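Local coordinates for malyl-CoA lyase/beta-methylmalyl-CoA lyase (Methylobacterium extorquens, PDB 5UGR), which belongs to the HpcH/HpaI aldolase/citrate lyase family of TIM-barrel lyases and carries a magnesium ion bound by acidic side chains, at residues A[41-46]-A[73-78]. Numbering follows the deposited sequence. Where two conformers were deposited one is given.
Sequences LDLEDA and MMIRIN. With MG (magnesium ion), chain B.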
ATOM      1  N   LEU A  41       5.019  35.447   6.969  1.00 15.46           N
ATOM      2  CA  LEU A  41       4.194  36.215   7.861  1.00 15.83           C
ATOM      3  C   LEU A  41       3.316  35.266   8.649  1.00 15.18           C
ATOM      4  O   LEU A  41       2.519  34.499   8.042  1.00 15.53           O
ATOM      5  CB  LEU A  41       3.390  37.246   7.069  1.00 17.07           C
ATOM      6  CG  LEU A  41       4.208  38.147   6.118  1.00 16.61           C
ATOM      7  CD1 LEU A  41       3.282  39.153   5.418  1.00 19.02           C
ATOM      8  CD2 LEU A  41       5.359  38.869   6.880  1.00 19.34           C
ATOM      9  N   ASP A  42       3.478  35.268   9.969  1.00 14.98           N
ATOM     10  CA  ASP A  42       2.954  34.189  10.787  1.00 16.21           C
ATOM     11  C   ASP A  42       1.559  34.501  11.355  1.00 15.68           C
ATOM     12  O   ASP A  42       1.306  35.590  11.926  1.00 17.02           O
ATOM     13  CB  ASP A  42       3.935  33.981  11.934  1.00 16.36           C
ATOM     14  CG  ASP A  42       3.718  32.671  12.695  1.00 15.16           C
ATOM     15  OD1 ASP A  42       3.012  31.765  12.168  1.00 15.35           O
ATOM     16  OD2 ASP A  42       4.285  32.582  13.831  1.00 16.04           O
ATOM     17  N   LEU A  43       0.662  33.529  11.224  1.00 14.49           N
ATOM     18  CA  LEU A  43      -0.654  33.556  11.875  1.00 14.98           C
ATOM     19  C   LEU A  43      -0.780  32.536  12.963  1.00 14.82           C
ATOM     20  O   LEU A  43      -1.789  32.494  13.655  1.00 15.63           O
ATOM     21  CB  LEU A  43      -1.748  33.272  10.815  1.00 15.92           C
ATOM     22  CG  LEU A  43      -1.744  34.264   9.628  1.00 16.89           C
ATOM     23  CD1 LEU A  43      -1.893  33.603   8.271  1.00 22.60           C
ATOM     24  CD2 LEU A  43      -2.802  35.256   9.808  1.00 23.38           C
ATOM     25  N   GLU A  44       0.217  31.658  13.030  1.00 13.73           N
ATOM     26  CA  GLU A  44       0.173  30.427  13.836  1.00 14.07           C
ATOM     27  C   GLU A  44       0.931  30.606  15.159  1.00 15.30           C
ATOM     28  O   GLU A  44       0.534  31.444  15.989  1.00 16.62           O
ATOM     29  CB  GLU A  44       0.586  29.204  12.947  1.00 14.70           C
ATOM     30  CG  GLU A  44       0.271  27.821  13.564  1.00 15.10           C
ATOM     31  CD  GLU A  44       1.446  26.917  13.864  1.00 15.17           C
ATOM     32  OE1 GLU A  44       2.604  27.412  13.768  1.00 16.00           O
ATOM     33  OE2 GLU A  44       1.177  25.723  14.242  1.00 15.73           O
ATOM     34  N   ASP A  45       2.026  29.868  15.364  1.00 14.61           N
ATOM     35  CA  ASP A  45       2.621  29.727  16.704  1.00 15.74           C
ATOM     36  C   ASP A  45       2.876  31.097  17.437  1.00 16.47           C
ATOM     37  O   ASP A  45       2.647  31.221  18.649  1.00 18.48           O
ATOM     38  CB  ASP A  45       3.972  29.009  16.641  1.00 18.87           C
ATOM     39  CG  ASP A  45       3.905  27.497  16.597  1.00 19.51           C
ATOM     40  OD1 ASP A  45       2.924  26.912  17.136  1.00 22.98           O
ATOM     41  OD2 ASP A  45       4.889  26.881  15.998  1.00 17.82           O
ATOM     42  N   ALA A  46       3.415  32.100  16.733  1.00 15.48           N
ATOM     43  CA  ALA A  46       3.775  33.352  17.403  1.00 17.64           C
ATOM     44  C   ALA A  46       2.637  34.268  17.695  1.00 17.81           C
ATOM     45  O   ALA A  46       2.858  35.318  18.286  1.00 24.33           O
ATOM     46  CB  ALA A  46       4.856  34.093  16.588  1.00 18.95           C
ATOM     47  N   MET A  73       7.487  35.532  -0.686  1.00 15.34           N
ATOM     48  CA  MET A  73       6.601  35.926   0.405  1.00 14.14           C
ATOM     49  C   MET A  73       5.616  34.809   0.703  1.00 13.91           C
ATOM     50  O   MET A  73       4.913  34.292  -0.185  1.00 14.95           O
ATOM     51  CB  MET A  73       5.862  37.225   0.049  1.00 16.46           C
ATOM     52  CG  MET A  73       6.769  38.442  -0.003  1.00 18.45           C
ATOM     53  SD  MET A  73       7.778  38.713   1.487  1.00 18.95           S
ATOM     54  CE  MET A  73       6.490  38.819   2.757  1.00 18.33           C
ATOM     55  N   MET A  74       5.567  34.456   1.994  1.00 14.98           N
ATOM     56  CA  MET A  74       4.801  33.312   2.465  0.50 14.87           C
ATOM     57  C   MET A  74       3.950  33.699   3.674  1.00 15.14           C
ATOM     58  O   MET A  74       4.264  34.662   4.363  1.00 15.84           O
ATOM     59  CB  MET A  74       5.814  32.195   2.821  0.50 13.44           C
ATOM     60  CG  MET A  74       5.254  30.802   3.132  0.50 11.95           C
ATOM     61  SD  MET A  74       6.496  29.510   2.832  0.50 12.60           S
ATOM     62  CE  MET A  74       7.739  29.942   4.058  0.50 12.57           C
ATOM     63  N   ILE A  75       2.914  32.912   3.943  1.00 14.24           N
ATOM     64  CA  ILE A  75       2.230  32.975   5.231  1.00 13.13           C
ATOM     65  C   ILE A  75       2.291  31.594   5.886  1.00 13.42           C
ATOM     66  O   ILE A  75       2.200  30.564   5.185  1.00 14.03           O
ATOM     67  CB  ILE A  75       0.765  33.397   5.104  1.00 13.75           C
ATOM     68  CG1 ILE A  75      -0.045  32.526   4.088  1.00 14.45           C
ATOM     69  CG2 ILE A  75       0.656  34.870   4.752  1.00 16.34           C
ATOM     70  CD1 ILE A  75      -1.516  32.807   3.905  1.00 15.40           C
ATOM     71  N   ARG A  76       2.470  31.598   7.214  1.00 13.38           N
ATOM     72  CA  ARG A  76       2.312  30.363   7.996  1.00 13.24           C
ATOM     73  C   ARG A  76       0.872  30.398   8.532  1.00 13.32           C
ATOM     74  O   ARG A  76       0.515  31.212   9.390  1.00 14.49           O
ATOM     75  CB  ARG A  76       3.302  30.160   9.089  1.00 13.30           C
ATOM     76  CG  ARG A  76       3.037  28.832   9.838  1.00 14.33           C
ATOM     77  CD  ARG A  76       4.136  28.401  10.778  1.00 14.58           C
ATOM     78  NE  ARG A  76       4.409  29.354  11.870  1.00 13.42           N
ATOM     79  CZ  ARG A  76       5.373  29.196  12.774  1.00 12.93           C
ATOM     80  NH1 ARG A  76       6.129  28.098  12.738  1.00 14.88           N
ATOM     81  NH2 ARG A  76       5.685  30.143  13.666  1.00 16.82           N
ATOM     82  N   ILE A  77       0.022  29.586   7.889  1.00 13.68           N
ATOM     83  CA  ILE A  77      -1.362  29.444   8.292  1.00 13.32           C
ATOM     84  C   ILE A  77      -1.510  28.687   9.589  1.00 14.29           C
ATOM     85  O   ILE A  77      -0.586  28.041  10.042  1.00 13.90           O
ATOM     86  CB  ILE A  77      -2.254  28.824   7.193  1.00 13.62           C
ATOM     87  CG1 ILE A  77      -1.787  27.390   6.833  1.00 13.17           C
ATOM     88  CG2 ILE A  77      -2.203  29.685   5.945  1.00 14.12           C
ATOM     89  CD1 ILE A  77      -2.664  26.716   5.827  1.00 13.86           C
ATOM     90  N   ASN A  78      -2.694  28.814  10.189  1.00 13.64           N
ATOM     91  CA  ASN A  78      -2.985  28.045  11.384  1.00 14.08           C
ATOM     92  C   ASN A  78      -3.099  26.551  11.089  1.00 13.07           C
ATOM     93  O   ASN A  78      -3.252  26.117   9.919  1.00 13.85           O
ATOM     94  CB  ASN A  78      -4.218  28.625  12.082  1.00 13.62           C
ATOM     95  CG  ASN A  78      -3.839  29.811  12.928  1.00 15.45           C
ATOM     96  OD1 ASN A  78      -3.276  29.658  14.048  1.00 15.93           O
ATOM     97  ND2 ASN A  78      -4.045  31.013  12.379  1.00 16.24           N
TER
HETATM   98 MG    MG B 401       5.191  24.927  15.284  1.00 16.70          MG
HETATM   99  O   HOH W   1       3.166  24.508  15.770  1.00 18.01           O
HETATM  100  O   HOH W   2       4.545  25.670  13.479  1.00 14.09           O
HETATM  101  O   HOH W   3       7.483  28.347  15.363  1.00 27.82           O
HETATM  102  O   HOH W   4       7.122  25.524  14.829  1.00 20.40           O
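Arg76 grips Asp42 side-on where the neighbouring parallel strands 38-42 and 72-76 of the TIM barrel end. Its NE donates to Asp42 OD1 at 2.8 Å and its NH2 to Asp42 OD2, both almost straight. The two oxygens lie in the guanidinium plane, yet the carboxylate is turned 51° from it, which puts both nitrogens above one carboxylate face. From the opposite face the backbone N of Glu44 reaches OD1, closing an Asx turn, and that of Ala46 reaches OD2. Glu44 OE1 sits 3.2 Å above the guanidinium plane, toward its rim, and pairs with NE through charge alone; Asp45 covers the same face with CB 3.6 Å from NH2.

Backbone bonds continue the sheet from Leu41 N to Met74 O and from Arg76 N to Leu41 O, then past the strand ends from Leu43 N to Arg76 O. Asn78 ND2 gives Leu43 O a more bent bond and also binds Asp88. On the helix 52-65 side, Leu43 CD1 packs 4.1 Å from Ile75 CB, beside Ile59.

Asp45 OD2 binds magnesium at 2.1 Å, together with Glu140, Asp167 and three waters, while its OD1 pairs with Arg301 of the second subunit. Two of those waters donate to Glu44; another water joins Arg76 NH1 to Asp45 OD2. Arg76 thus lies in the magnesium site's second shell, its guanidinium fixed by Asp42 behind it, and probably offsets part of the clustered carboxylate charge.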